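Side-chain contact in glutamate racemase (PDB 3OUT), which belongs to the Asp/Glu/hydantoin racemase family and folds into two lobes, each built round a parallel beta sheet flanked by helices: residues K24-I29 against K213-L218. Numbering follows the deposited sequence.
Sequences KNLMSI and KMLYSL
Ile29 lays the end of its longer branch against Lys213 and Tyr216, one turn apart on the facing helix, and illustrates how one methyl can touch two residues a turn apart on a neighbouring helix. Its CD1 lies 3.9 Å from Tyr216 CB and touches the backbone at Lys213 N, while the aliphatic CG of Lys213 borders the same methyl before the rest of the lysine chain turns off from the contact. The reach comes from the torsions: CG1 sits between the backbone N and the carbonyl carbon (chi1 63°), and the next torsion extends the branch fully. Tyr216 meets the isoleucine methyl at the root of its side chain, and its ring is approached obliquely by Ile29 O, 4.2 Å from Tyr216 CD1. Leu30 also touches the tyrosine side chain.

Deeper in, Leu26 and Leu215 meet methyl to methyl, CD2 to CD2 at 4.1 Å, their side chains crossing at about a right angle. Both leucines are buried and both rest on Ile10 of strand 10-14. This is the layering of an alpha/beta sandwich, in which helices 20-29 and 208-221 lie beside each other over a parallel sheet. The axes of the two short segments run 10.4 Å apart at closest. They cross at -42°, and about 205 Å² is buried between the segments.

Farther out, Asn25 and Leu26 reach Ser212, extending the packing toward the start of helix 208-221. Behind Ile29, Asn25 O accepts both Ser28 N and Ser28 OG, the hydroxyl at 2.8 Å, a double grip on the backbone just before Ile29.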
loop_
_atom_site.group_PDB
_atom_site.type_symbol
_atom_site.label_atom_id
_atom_site.label_comp_id
_atom_site.label_asym_id
_atom_site.label_seq_id
_atom_site.Cartn_x
_atom_site.Cartn_y
_atom_site.Cartn_z
ATOM N N LYS B 24 -5.306 -3.597 26.759
ATOM C CA LYS B 24 -5.862 -4.192 27.962
ATOM C C LYS B 24 -4.959 -3.854 29.185
ATOM O O LYS B 24 -5.434 -3.397 30.245
ATOM C CB LYS B 24 -6.039 -5.699 27.761
ATOM C CG LYS B 24 -6.496 -6.483 29.008
ATOM C CD LYS B 24 -6.253 -7.991 28.851
ATOM C CE LYS B 24 -4.772 -8.389 29.095
ATOM N NZ LYS B 24 -4.475 -9.867 28.929
ATOM N N ASN B 25 -3.666 -4.059 29.014
ATOM C CA ASN B 25 -2.734 -3.854 30.103
ATOM C C ASN B 25 -2.741 -2.391 30.522
ATOM O O ASN B 25 -2.755 -2.065 31.628
ATOM C CB ASN B 25 -1.313 -4.275 29.710
ATOM C CG ASN B 25 -1.143 -5.784 29.555
ATOM O OD1 ASN B 25 -1.773 -6.557 30.199
ATOM N ND2 ASN B 25 -0.245 -6.151 28.746
ATOM N N LEU B 26 -2.707 -1.518 29.534
ATOM C CA LEU B 26 -2.698 -0.085 29.808
ATOM C C LEU B 26 -3.947 0.351 30.533
ATOM O O LEU B 26 -3.889 1.158 31.389
ATOM C CB LEU B 26 -2.485 0.782 28.539
ATOM C CG LEU B 26 -1.132 0.668 27.845
ATOM C CD1 LEU B 26 -1.150 1.413 26.520
ATOM C CD2 LEU B 26 0.032 1.158 28.692
HETATM N N MSE B 27 -5.081 -0.217 30.140
HETATM C CA MSE B 27 -6.363 0.125 30.742
HETATM C C MSE B 27 -6.416 -0.311 32.200
HETATM O O MSE B 27 -7.251 0.165 32.968
HETATM C CB MSE B 27 -7.511 -0.515 29.959
HETATM C CG MSE B 27 -7.838 0.186 28.652
HETATM SE SE MSE B 27 -9.206 -0.744 27.620
HETATM C CE MSE B 27 -8.334 -2.481 27.459
ATOM N N SER B 28 -5.521 -1.217 32.579
ATOM C CA SER B 28 -5.482 -1.703 33.952
ATOM C C SER B 28 -4.556 -0.924 34.876
ATOM O O SER B 28 -4.729 -1.007 36.044
ATOM C CB SER B 28 -5.115 -3.191 34.007
ATOM O OG SER B 28 -3.744 -3.382 33.890
ATOM N N ILE B 29 -3.589 -0.201 34.296
ATOM C CA ILE B 29 -2.624 0.575 35.113
ATOM C C ILE B 29 -2.737 2.088 34.916
ATOM O O ILE B 29 -2.237 2.858 35.756
ATOM C CB ILE B 29 -1.141 0.123 34.936
ATOM C CG1 ILE B 29 -0.646 0.338 33.507
ATOM C CG2 ILE B 29 -0.972 -1.341 35.310
ATOM C CD1 ILE B 29 0.797 -0.124 33.297
ATOM N N LYS B 213 4.193 -1.316 31.888
ATOM C CA LYS B 213 4.797 -0.712 33.098
ATOM C C LYS B 213 5.932 0.245 32.804
ATOM O O LYS B 213 6.051 1.265 33.486
ATOM C CB LYS B 213 5.243 -1.798 34.053
ATOM C CG LYS B 213 4.054 -2.557 34.586
ATOM C CD LYS B 213 4.367 -3.384 35.781
ATOM C CE LYS B 213 5.404 -4.404 35.571
ATOM N NZ LYS B 213 5.626 -5.172 36.855
HETATM N N MSE B 214 6.744 -0.073 31.792
HETATM C CA MSE B 214 7.808 0.826 31.357
HETATM C C MSE B 214 7.213 2.151 30.880
HETATM O O MSE B 214 7.754 3.216 31.161
HETATM C CB MSE B 214 8.718 0.170 30.294
HETATM C CG MSE B 214 9.580 -0.921 30.871
HETATM SE SE MSE B 214 10.557 -1.775 29.433
HETATM C CE MSE B 214 12.151 -2.293 30.458
ATOM N N LEU B 215 6.117 2.083 30.126
ATOM C CA LEU B 215 5.456 3.288 29.679
ATOM C C LEU B 215 4.868 4.059 30.881
ATOM O O LEU B 215 5.074 5.239 30.978
ATOM C CB LEU B 215 4.373 2.965 28.654
ATOM C CG LEU B 215 3.581 4.188 28.157
ATOM C CD1 LEU B 215 4.505 5.300 27.683
ATOM C CD2 LEU B 215 2.654 3.785 27.043
ATOM N N TYR B 216 4.199 3.374 31.807
ATOM C CA TYR B 216 3.722 3.999 33.043
ATOM C C TYR B 216 4.867 4.768 33.755
ATOM O O TYR B 216 4.711 5.944 34.114
ATOM C CB TYR B 216 3.111 2.990 34.028
ATOM C CG TYR B 216 2.816 3.669 35.337
ATOM C CD1 TYR B 216 1.634 4.364 35.537
ATOM C CD2 TYR B 216 3.754 3.665 36.356
ATOM C CE1 TYR B 216 1.389 5.051 36.722
ATOM C CE2 TYR B 216 3.524 4.347 37.551
ATOM C CZ TYR B 216 2.340 5.041 37.719
ATOM O OH TYR B 216 2.114 5.716 38.904
ATOM N N SER B 217 6.018 4.115 33.945
ATOM C CA SER B 217 7.090 4.756 34.714
ATOM C C SER B 217 7.562 6.014 34.027
ATOM O O SER B 217 7.794 7.030 34.683
ATOM C CB SER B 217 8.264 3.814 34.913
ATOM O OG SER B 217 7.860 2.755 35.732
ATOM N N LEU B 218 7.672 5.960 32.695
ATOM C CA LEU B 218 8.079 7.114 31.943
ATOM C C LEU B 218 7.088 8.252 32.094
ATOM O O LEU B 218 7.486 9.382 32.338
ATOM C CB LEU B 218 8.269 6.779 30.464
ATOM C CG LEU B 218 8.887 7.853 29.561
ATOM C CD1 LEU B 218 9.559 7.217 28.323
ATOM C CD2 LEU B 218 7.869 8.901 29.149
#